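Local coordinates for protein 6-phospho-beta-d glycosidase (Streptococcus pyogenes, PDB 5FOO) that probably hydrolyses the beta-glycosidic bond of 6-phospho-beta-glucosides, as a family 1 glycoside hydrolase whose pocket holds 6-phosphocyclophellitol, at residues A[51-54]-A[55-58]; A[141-144]-A[145-148]; A[155-158]-A[159-162]; A[230-234]-A[235-239]. The protein carries 1 engineered substitution. One frame throughout, in Å; residues are numbered along the deposited sequence.

Contact 1 of 4, residues A[51-54]-A[55-58]; sequences ASDA and YHQI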
loop_
_atom_site.group_PDB
_atom_site.type_symbol
_atom_site.label_atom_id
_atom_site.label_comp_id
_atom_site.label_asym_id
_atom_site.label_seq_id
_atom_site.Cartn_x
_atom_site.Cartn_y
_atom_site.Cartn_z
ATOM N N ALA A 51 -10.642 -7.865 13.660
ATOM C CA ALA A 51 -9.503 -8.058 12.823
ATOM C C ALA A 51 -8.407 -8.823 13.581
ATOM O O ALA A 51 -8.702 -9.881 14.125
ATOM C CB ALA A 51 -9.024 -6.703 12.277
ATOM N N SER A 52 -7.169 -8.304 13.699
ATOM C CA SER A 52 -6.172 -9.044 14.432
ATOM C C SER A 52 -5.908 -8.427 15.815
ATOM O O SER A 52 -4.877 -8.657 16.351
ATOM C CB SER A 52 -4.885 -9.227 13.600
ATOM O OG SER A 52 -5.089 -10.280 12.642
ATOM N N ASP A 53 -6.848 -7.665 16.359
ATOM C CA ASP A 53 -6.839 -7.260 17.763
ATOM C C ASP A 53 -5.601 -6.393 18.145
ATOM O O ASP A 53 -5.178 -6.355 19.320
ATOM C CB ASP A 53 -6.947 -8.509 18.691
ATOM C CG ASP A 53 -7.274 -8.159 20.147
ATOM O OD1 ASP A 53 -8.048 -7.154 20.305
ATOM O OD2 ASP A 53 -6.753 -8.894 21.105
ATOM N N ALA A 54 -5.044 -5.687 17.167
ATOM C CA ALA A 54 -3.933 -4.771 17.450
ATOM C C ALA A 54 -4.338 -3.602 18.374
ATOM O O ALA A 54 -3.480 -3.054 19.096
ATOM C CB ALA A 54 -3.301 -4.269 16.170
ATOM N N TYR A 55 -5.617 -3.223 18.394
ATOM C CA TYR A 55 -6.053 -2.270 19.383
ATOM C C TYR A 55 -5.538 -2.650 20.813
ATOM O O TYR A 55 -5.023 -1.783 21.568
ATOM C CB TYR A 55 -7.564 -2.010 19.368
ATOM C CG TYR A 55 -7.964 -0.958 20.393
ATOM C CD1 TYR A 55 -7.861 0.390 20.102
ATOM C CD2 TYR A 55 -8.387 -1.317 21.688
ATOM C CE1 TYR A 55 -8.147 1.355 21.062
ATOM C CE2 TYR A 55 -8.725 -0.348 22.628
ATOM C CZ TYR A 55 -8.589 0.989 22.306
ATOM O OH TYR A 55 -8.912 2.006 23.224
ATOM N N HIS A 56 -5.644 -3.948 21.150
ATOM C CA HIS A 56 -5.228 -4.448 22.433
ATOM C C HIS A 56 -3.786 -4.937 22.438
ATOM O O HIS A 56 -3.077 -4.709 23.400
ATOM C CB HIS A 56 -6.170 -5.554 22.880
ATOM C CG HIS A 56 -7.586 -5.106 23.085
ATOM N ND1 HIS A 56 -8.622 -5.518 22.276
ATOM C CD2 HIS A 56 -8.149 -4.356 24.058
ATOM C CE1 HIS A 56 -9.756 -5.002 22.727
ATOM N NE2 HIS A 56 -9.498 -4.289 23.803
ATOM N N GLN A 57 -3.324 -5.557 21.371
ATOM C CA GLN A 57 -2.048 -6.275 21.383
ATOM C C GLN A 57 -0.844 -5.598 20.725
ATOM O O GLN A 57 0.184 -6.224 20.582
ATOM C CB GLN A 57 -2.265 -7.643 20.709
ATOM C CG GLN A 57 -3.223 -8.534 21.498
ATOM C CD GLN A 57 -3.102 -10.000 21.076
ATOM O OE1 GLN A 57 -2.009 -10.562 21.095
ATOM N NE2 GLN A 57 -4.197 -10.600 20.638
ATOM N N ILE A 58 -0.946 -4.348 20.314
ATOM C CA ILE A 58 0.166 -3.693 19.663
ATOM C C ILE A 58 1.455 -3.758 20.476
ATOM O O ILE A 58 2.541 -4.064 19.912
ATOM C CB ILE A 58 -0.193 -2.248 19.154
ATOM C CG1 ILE A 58 0.898 -1.742 18.208
ATOM C CG2 ILE A 58 -0.402 -1.315 20.324
ATOM C CD1 ILE A 58 1.098 -2.568 16.971
#

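Contact 2 of 4, residues A[141-144]-A[145-148]; sequences LFVA and FSKV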
loop_
_atom_site.group_PDB
_atom_site.type_symbol
_atom_site.label_atom_id
_atom_site.label_comp_id
_atom_site.label_asym_id
_atom_site.label_seq_id
_atom_site.Cartn_x
_atom_site.Cartn_y
_atom_site.Cartn_z
ATOM N N LEU A 141 -10.053 18.351 3.972
ATOM C CA LEU A 141 -10.256 17.760 5.280
ATOM C C LEU A 141 -9.159 16.655 5.585
ATOM O O LEU A 141 -8.708 16.491 6.731
ATOM C CB LEU A 141 -11.659 17.184 5.384
ATOM C CG LEU A 141 -12.833 18.129 5.169
ATOM C CD1 LEU A 141 -14.152 17.422 5.375
ATOM C CD2 LEU A 141 -12.739 19.343 6.087
ATOM N N PHE A 142 -8.735 15.938 4.549
ATOM C CA PHE A 142 -7.628 14.986 4.677
ATOM C C PHE A 142 -6.333 15.708 5.115
ATOM O O PHE A 142 -5.604 15.245 5.993
ATOM C CB PHE A 142 -7.463 14.199 3.364
ATOM C CG PHE A 142 -6.320 13.238 3.330
ATOM C CD1 PHE A 142 -6.285 12.162 4.169
ATOM C CD2 PHE A 142 -5.339 13.372 2.372
ATOM C CE1 PHE A 142 -5.274 11.271 4.110
ATOM C CE2 PHE A 142 -4.303 12.483 2.332
ATOM C CZ PHE A 142 -4.268 11.446 3.203
ATOM N N VAL A 143 -6.095 16.860 4.534
ATOM C CA VAL A 143 -4.944 17.697 4.914
ATOM C C VAL A 143 -5.012 18.122 6.348
ATOM O O VAL A 143 -4.023 18.085 7.046
ATOM C CB VAL A 143 -4.826 18.969 4.018
ATOM C CG1 VAL A 143 -3.754 19.944 4.520
ATOM C CG2 VAL A 143 -4.557 18.553 2.572
ATOM N N ALA A 144 -6.172 18.536 6.803
ATOM C CA ALA A 144 -6.310 18.911 8.183
ATOM C C ALA A 144 -6.058 17.738 9.122
ATOM O O ALA A 144 -5.398 17.891 10.184
ATOM C CB ALA A 144 -7.648 19.551 8.402
ATOM N N PHE A 145 -6.556 16.540 8.738
ATOM C CA PHE A 145 -6.210 15.309 9.455
ATOM C C PHE A 145 -4.683 15.074 9.506
ATOM O O PHE A 145 -4.150 14.725 10.552
ATOM C CB PHE A 145 -6.946 14.107 8.805
ATOM C CG PHE A 145 -6.330 12.786 9.029
ATOM C CD1 PHE A 145 -6.245 12.252 10.302
ATOM C CD2 PHE A 145 -5.946 11.988 7.939
ATOM C CE1 PHE A 145 -5.721 10.996 10.497
ATOM C CE2 PHE A 145 -5.395 10.762 8.144
ATOM C CZ PHE A 145 -5.292 10.259 9.415
ATOM N N SER A 146 -4.018 15.230 8.377
ATOM C CA SER A 146 -2.561 14.996 8.287
ATOM C C SER A 146 -1.811 15.950 9.228
ATOM O O SER A 146 -0.861 15.514 9.914
ATOM C CB SER A 146 -2.025 15.069 6.842
ATOM O OG SER A 146 -1.911 16.433 6.390
ATOM N N LYS A 147 -2.255 17.215 9.283
ATOM C CA LYS A 147 -1.672 18.196 10.206
ATOM C C LYS A 147 -1.813 17.777 11.678
ATOM O O LYS A 147 -0.857 17.901 12.454
ATOM C CB LYS A 147 -2.329 19.557 10.088
ATOM C CG LYS A 147 -1.876 20.480 9.010
ATOM C CD LYS A 147 -2.405 21.887 9.391
ATOM C CE LYS A 147 -1.932 22.964 8.460
ATOM N NZ LYS A 147 -2.811 23.070 7.258
ATOM N N VAL A 148 -2.987 17.275 12.080
ATOM C CA VAL A 148 -3.099 16.712 13.442
ATOM C C VAL A 148 -2.003 15.671 13.646
ATOM O O VAL A 148 -1.275 15.760 14.629
ATOM C CB VAL A 148 -4.511 16.124 13.761
ATOM C CG1 VAL A 148 -4.552 15.462 15.092
ATOM C CG2 VAL A 148 -5.592 17.217 13.709
#

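Contact 3 of 4, residues A[155-158]-A[159-162]; sequences DRVK and DWFV. With EDO (1,2-ethanediol), chain H.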
loop_
_atom_site.group_PDB
_atom_site.type_symbol
_atom_site.label_atom_id
_atom_site.label_comp_id
_atom_site.label_asym_id
_atom_site.label_seq_id
_atom_site.Cartn_x
_atom_site.Cartn_y
_atom_site.Cartn_z
ATOM N N ASP A 155 7.196 14.491 16.530
ATOM C CA ASP A 155 8.347 14.579 17.436
ATOM C C ASP A 155 8.970 13.242 17.479
ATOM O O ASP A 155 10.186 13.156 17.637
ATOM C CB ASP A 155 7.914 14.997 18.876
ATOM C CG ASP A 155 6.901 14.024 19.495
ATOM O OD1 ASP A 155 5.894 13.616 18.838
ATOM O OD2 ASP A 155 7.126 13.616 20.609
ATOM N N ARG A 156 8.156 12.181 17.303
ATOM C CA ARG A 156 8.669 10.792 17.383
ATOM C C ARG A 156 8.677 10.003 16.082
ATOM O O ARG A 156 9.555 9.161 15.858
ATOM C CB ARG A 156 7.909 10.028 18.449
ATOM C CG ARG A 156 8.310 10.391 19.906
ATOM C CD ARG A 156 7.186 10.003 20.878
ATOM N NE ARG A 156 6.037 10.846 20.511
ATOM C CZ ARG A 156 4.727 10.586 20.668
ATOM N NH1 ARG A 156 4.284 9.418 21.165
ATOM N NH2 ARG A 156 3.840 11.506 20.243
ATOM N N VAL A 157 7.675 10.231 15.240
ATOM C CA VAL A 157 7.674 9.663 13.886
ATOM C C VAL A 157 8.374 10.615 12.906
ATOM O O VAL A 157 7.965 11.784 12.743
ATOM C CB VAL A 157 6.227 9.459 13.378
ATOM C CG1 VAL A 157 6.222 8.918 11.949
ATOM C CG2 VAL A 157 5.449 8.565 14.334
ATOM N N LYS A 158 9.388 10.080 12.247
ATOM C CA LYS A 158 10.154 10.786 11.240
ATOM C C LYS A 158 9.984 10.256 9.828
ATOM O O LYS A 158 10.676 10.702 8.906
ATOM C CB LYS A 158 11.651 10.670 11.608
ATOM C CG LYS A 158 12.034 11.290 12.963
ATOM C CD LYS A 158 11.311 12.577 13.321
ATOM C CE LYS A 158 12.000 13.351 14.461
ATOM N NZ LYS A 158 11.290 14.579 14.881
ATOM N N ASP A 159 9.081 9.292 9.653
ATOM C CA ASP A 159 8.948 8.574 8.396
ATOM C C ASP A 159 7.477 8.432 8.068
ATOM O O ASP A 159 6.776 7.635 8.690
ATOM C CB ASP A 159 9.573 7.203 8.503
ATOM C CG ASP A 159 11.091 7.268 8.595
ATOM O OD1 ASP A 159 11.793 7.454 7.570
ATOM O OD2 ASP A 159 11.549 7.066 9.739
ATOM N N TRP A 160 7.034 9.209 7.096
ATOM C CA TRP A 160 5.650 9.400 6.837
ATOM C C TRP A 160 5.317 9.048 5.359
ATOM O O TRP A 160 6.108 9.321 4.463
ATOM C CB TRP A 160 5.305 10.864 7.076
ATOM C CG TRP A 160 5.347 11.317 8.464
ATOM C CD1 TRP A 160 6.387 11.999 9.074
ATOM C CD2 TRP A 160 4.333 11.178 9.444
ATOM N NE1 TRP A 160 6.060 12.284 10.384
ATOM C CE2 TRP A 160 4.794 11.817 10.631
ATOM C CE3 TRP A 160 3.084 10.564 9.466
ATOM C CZ2 TRP A 160 4.035 11.854 11.802
ATOM C CZ3 TRP A 160 2.330 10.639 10.641
ATOM C CH2 TRP A 160 2.829 11.247 11.788
ATOM N N PHE A 161 4.123 8.519 5.140
ATOM C CA PHE A 161 3.622 8.202 3.824
ATOM C C PHE A 161 2.177 8.640 3.683
ATOM O O PHE A 161 1.390 8.475 4.583
ATOM C CB PHE A 161 3.859 6.712 3.547
ATOM C CG PHE A 161 5.303 6.374 3.348
ATOM C CD1 PHE A 161 5.906 6.542 2.115
ATOM C CD2 PHE A 161 6.075 5.969 4.413
ATOM C CE1 PHE A 161 7.272 6.320 1.941
ATOM C CE2 PHE A 161 7.446 5.713 4.248
ATOM C CZ PHE A 161 8.042 5.896 3.029
ATOM N N VAL A 162 1.823 9.239 2.548
ATOM C CA VAL A 162 0.520 9.870 2.457
ATOM C C VAL A 162 -0.587 8.822 2.115
ATOM O O VAL A 162 -1.618 8.811 2.763
ATOM C CB VAL A 162 0.471 11.047 1.448
ATOM C CG1 VAL A 162 -0.951 11.653 1.443
ATOM C CG2 VAL A 162 1.442 12.171 1.832
HETATM C C1 EDO H . 14.361 8.940 8.913
HETATM O O1 EDO H . 14.189 8.332 7.634
HETATM C C2 EDO H . 14.606 10.408 8.790
HETATM O O2 EDO H . 14.221 10.736 7.479
HETATM O O HOH W 1 10.144 7.223 12.085
#

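Contact 4 of 4, residues A[230-234]-A[235-239]; sequences PASQS and EADMA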
loop_
_atom_site.group_PDB
_atom_site.type_symbol
_atom_site.label_atom_id
_atom_site.label_comp_id
_atom_site.label_asym_id
_atom_site.label_seq_id
_atom_site.Cartn_x
_atom_site.Cartn_y
_atom_site.Cartn_z
ATOM N N PRO A 230 4.664 -6.686 -21.995
ATOM C CA PRO A 230 3.865 -6.930 -23.200
ATOM C C PRO A 230 3.797 -8.396 -23.520
ATOM O O PRO A 230 4.765 -9.106 -23.294
ATOM C CB PRO A 230 4.633 -6.202 -24.259
ATOM C CG PRO A 230 6.072 -6.198 -23.767
ATOM C CD PRO A 230 5.917 -5.956 -22.296
ATOM N N ALA A 231 2.657 -8.877 -24.020
ATOM C CA ALA A 231 2.566 -10.279 -24.444
ATOM C C ALA A 231 3.590 -10.702 -25.528
ATOM O O ALA A 231 4.040 -11.863 -25.547
ATOM C CB ALA A 231 1.167 -10.595 -24.942
ATOM N N SER A 232 3.937 -9.788 -26.421
ATOM C CA SER A 232 4.908 -10.038 -27.511
ATOM C C SER A 232 5.497 -8.704 -27.865
ATOM O O SER A 232 5.087 -7.673 -27.299
ATOM C CB SER A 232 4.250 -10.627 -28.778
ATOM O OG SER A 232 3.463 -9.636 -29.440
ATOM N N GLN A 233 6.421 -8.713 -28.828
ATOM C CA GLN A 233 7.043 -7.484 -29.342
ATOM C C GLN A 233 6.304 -6.913 -30.512
ATOM O O GLN A 233 6.771 -5.963 -31.075
ATOM C CB GLN A 233 8.497 -7.756 -29.759
ATOM C CG GLN A 233 9.355 -8.281 -28.618
ATOM C CD GLN A 233 9.364 -7.327 -27.459
ATOM O OE1 GLN A 233 8.862 -7.641 -26.384
ATOM N NE2 GLN A 233 9.869 -6.127 -27.683
ATOM N N SER A 234 5.128 -7.426 -30.884
ATOM C CA SER A 234 4.307 -6.728 -31.912
ATOM C C SER A 234 4.109 -5.295 -31.523
ATOM O O SER A 234 4.072 -4.942 -30.339
ATOM C CB SER A 234 2.935 -7.373 -32.081
ATOM O OG SER A 234 1.998 -7.062 -31.031
ATOM N N GLU A 235 3.874 -4.464 -32.508
ATOM C CA GLU A 235 3.522 -3.072 -32.291
ATOM C C GLU A 235 2.296 -2.860 -31.371
ATOM O O GLU A 235 2.306 -2.005 -30.464
ATOM C CB GLU A 235 3.247 -2.464 -33.647
ATOM C CG GLU A 235 3.231 -0.958 -33.712
ATOM C CD GLU A 235 3.622 -0.495 -35.109
ATOM O OE1 GLU A 235 4.806 -0.698 -35.472
ATOM O OE2 GLU A 235 2.748 0.020 -35.855
ATOM N N ALA A 236 1.256 -3.644 -31.636
ATOM C CA ALA A 236 -0.010 -3.647 -30.913
ATOM C C ALA A 236 0.139 -3.985 -29.422
ATOM O O ALA A 236 -0.443 -3.314 -28.563
ATOM C CB ALA A 236 -0.980 -4.650 -31.552
ATOM N N ASP A 237 0.878 -5.045 -29.142
ATOM C CA ASP A 237 1.094 -5.491 -27.763
ATOM C C ASP A 237 1.988 -4.485 -27.003
ATOM O O ASP A 237 1.779 -4.233 -25.809
ATOM C CB ASP A 237 1.713 -6.885 -27.728
ATOM C CG ASP A 237 0.715 -8.008 -28.006
ATOM O OD1 ASP A 237 -0.516 -7.825 -27.783
ATOM O OD2 ASP A 237 1.214 -9.116 -28.341
ATOM N N MET A 238 2.963 -3.908 -27.703
ATOM C CA MET A 238 3.830 -2.868 -27.122
ATOM C C MET A 238 3.056 -1.629 -26.858
ATOM O O MET A 238 3.325 -0.959 -25.898
ATOM C CB MET A 238 5.022 -2.475 -28.014
ATOM C CG MET A 238 5.986 -3.622 -28.241
ATOM S SD MET A 238 6.977 -4.038 -26.807
ATOM C CE MET A 238 8.429 -3.084 -27.325
ATOM N N ALA A 239 2.133 -1.268 -27.719
ATOM C CA ALA A 239 1.401 -0.056 -27.459
ATOM C C ALA A 239 0.423 -0.320 -26.287
ATOM O O ALA A 239 0.207 0.544 -25.472
ATOM C CB ALA A 239 0.680 0.415 -28.720
HETATM O O HOH W 2 -0.113 -8.815 -31.544
#

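Contact 1 of 4, residues A[51-54]-A[55-58]
Asp53 holds His56 and Gln57 with one carboxylate, each oxygen taking a different partner. Its CG stands anti to its own backbone N (chi1 -166°), which carries the group over the first turn of helix 54-67. OD1 receives His56 ND1 at 2.6 Å through its syn lone pair. That bond is nearly straight and lies in the imidazole plane, so the ring meets the acid by its edge, while the carboxylate plane is turned 54° from it. OD2 is met on its anti side by Gln57 NE2 at 3.1 Å, slightly out of the carboxylate plane but close to the amide plane. Asp53 and Gln57 cross at about a right angle, carboxylate and amide planes 72° apart. Gln57 reaches across with its chain extended beyond CG, and NE2 also donates to Gln442 O.

Beneath the carboxylate the backbone repeats the pairing. Asp53 O accepts Gln57 N at 2.9 Å, in the carbonyl plane, and a weak bond from His56 N at 3.1 Å. One residue on, Ala54 O receives Ile58 N at 3.1 Å. The imidazole is further placed by Tyr55, whose CD2 sits over the centre of one ring face; Phe23 adds an edge-to-face contact, and Tyr55 OH is bonded to Asp94.

Asp53 occupies the N-cap position, yet its side chain makes no capping bond: the carboxylate is spent on side-chain donors. The short, straight bond to ND1 is a His-carboxylate pair, in which the acid would probably favour a protonated imidazole, while the N-H of Gln57 would probably stabilise the negative charge on OD2.

Contact 2 of 4, residues A[141-144]-A[145-148]
Val143 O is gripped by two donors, Ser146 OG at 2.8 Å and the backbone Lys147 N at 3.0 Å. The hydroxyl comes in well bent from the C=O direction, with an angle of 120° at the oxygen, whereas the amide approaches more nearly head-on. Ser146 can reach back because its OG lies between its own backbone N and carbonyl carbon (chi1 77°), pointing back toward the preceding turn.

Phe142 and Phe145 form the apolar side of the same turn. Each has CG anti to its backbone N, and the rings cross obliquely: Phe142 CD1 comes to the edge of the Phe145 ring, near its plane, 3.8 Å from Phe145 CD2. Trp79 stacks on Phe145 and also meets Phe142, whose ring Trp133 joins edge-to-face; Ala199 and Val203 of helix 186-208 lie against Phe142 as well.

The regular ladder runs underneath, with Phe145 N to Leu141 O at 2.9 Å, Ser146 N to Phe142 O at 2.9 Å and Val148 N to Ala144 O at 3.1 Å. Chemically, helix 136-153 thus brings a buried serine hydroxyl into the helix-helix region with its proton already spent on a main-chain carbonyl, while the aromatic pair meets Trp79 and helix 186-208.

Contact 3 of 4, residues A[155-158]-A[159-162]
Val157 lays its CG1 methyl over one face of the Trp160 indole, a CH-pi contact with CG1 3.8 Å from the centroid of the six-membered ring and 22° off its normal. The methyl is offset toward the rim and lies 3.5 Å from Trp160 CE2. The two side chains cross at about a right angle, the branch of valine coming down onto the flat ring. From the indole's edge, Trp160 NE1 makes a weak, bent bond (128° at the hydrogen) to Val157 O at 3.1 Å. One residue therefore meets the tryptophan through both a methyl and a carbonyl, which may restrict the tilt of the ring. Phe150, from helix 136-153, also meets the indole, edge-to-face.

The next shell is polar. Water 1 bridges Lys158 and Asp159, accepting from Lys158 N at 3.0 Å and donating to Asp159 OD2 at 2.7 Å. The other oxygen, Asp159 OD1, takes a bond of 2.6 Å from O1 of a 1,2-ethanediol, probably left from the crystallisation liquor. Arg112 forms a salt bridge with Asp159 OD2, and Tyr293 OH bonds Asp159 OD1. Upstream, Arg156 holds Asp155 side-on through NE and NH2, with NE 3.0 Å from Asp155 OD2, and its NH1 pairs with Asp104.

Here the chain leaves helix 136-153 and enters strand 159-161, the fourth strand of a parallel eight-stranded barrel, with 112-116 and 218-224 as its neighbours. This helix-to-strand return belongs to the (beta/alpha)8 TIM barrel of glycosyl hydrolase family 1. Shortly downstream, Asn164 and Glu165 line the pocket that holds 6-phosphocyclophellitol.

Contact 4 of 4, residues A[230-234]-A[235-239]
Hydrogen bonds define the start of helix 235-258. Ser234 is its N-cap: OG accepts Asp237 N at 3.0 Å with an N-H...O angle of 162°, so the hydroxyl takes over an amide of the first turn. For this the serine holds OG between its own N and carbonyl carbon (chi1 76°). Ser234 O receives Met238 N at 3.0 Å, the first i to i+4 bond of this stretch.

Ser232 adds a second layer. Its OG accepts Ser234 N at 3.1 Å, closing an ST turn just ahead of the cap, and donates its own proton to Asp237 OD2 at 2.6 Å, using the anti lone pair of that oxygen. The aspartate thus faces back over the turn that leads into its helix. Its other oxygen, OD1, is taken by Ala306 N, which ties the helix start to the chain just past strand 302-305. Water 2 lies 2.8 Å from Ser234 OG and gives a weak, long bond to Asp237 OD2.

Van der Waals contacts gather round Met238, whose side chain, bent at chi2 and chi3, folds back over the loop. Pro230 CG makes an apolar contact 3.8 Å from Met238 SD, and the amide of Gln233 crosses the same end, with NE2 3.4 Å from Met238 CE.

An acidic side chain in the first turn, as Asp237 is, would probably be favoured by the partial positive charge of the helix start. The whole is a serine N-cap preceded by an ST turn, at the surface end of the connection from barrel strand 218-224, by way of strand 228-230, into the following helix.

Contacts 1 and 4 both start helices, but with opposite use of the residue at the N-cap: in contact 1 its acid turns to side chains, in contact 4 its hydroxyl caps a backbone amide. Contact 4 lies wholly at the surface, contact 1 is partly buried, and the two are about 47 Å apart between centres. Contacts 2 and 3 are buried and successive, helix 136-153 leading into strand 159-161. They touch directly, Phe142 CE2 packing 3.6 Å from Val162 CG1. Both have an aromatic core, but contact 3 adds salt bridges and a water round it, whereas serine, aspartate and water carry the outer contact 4.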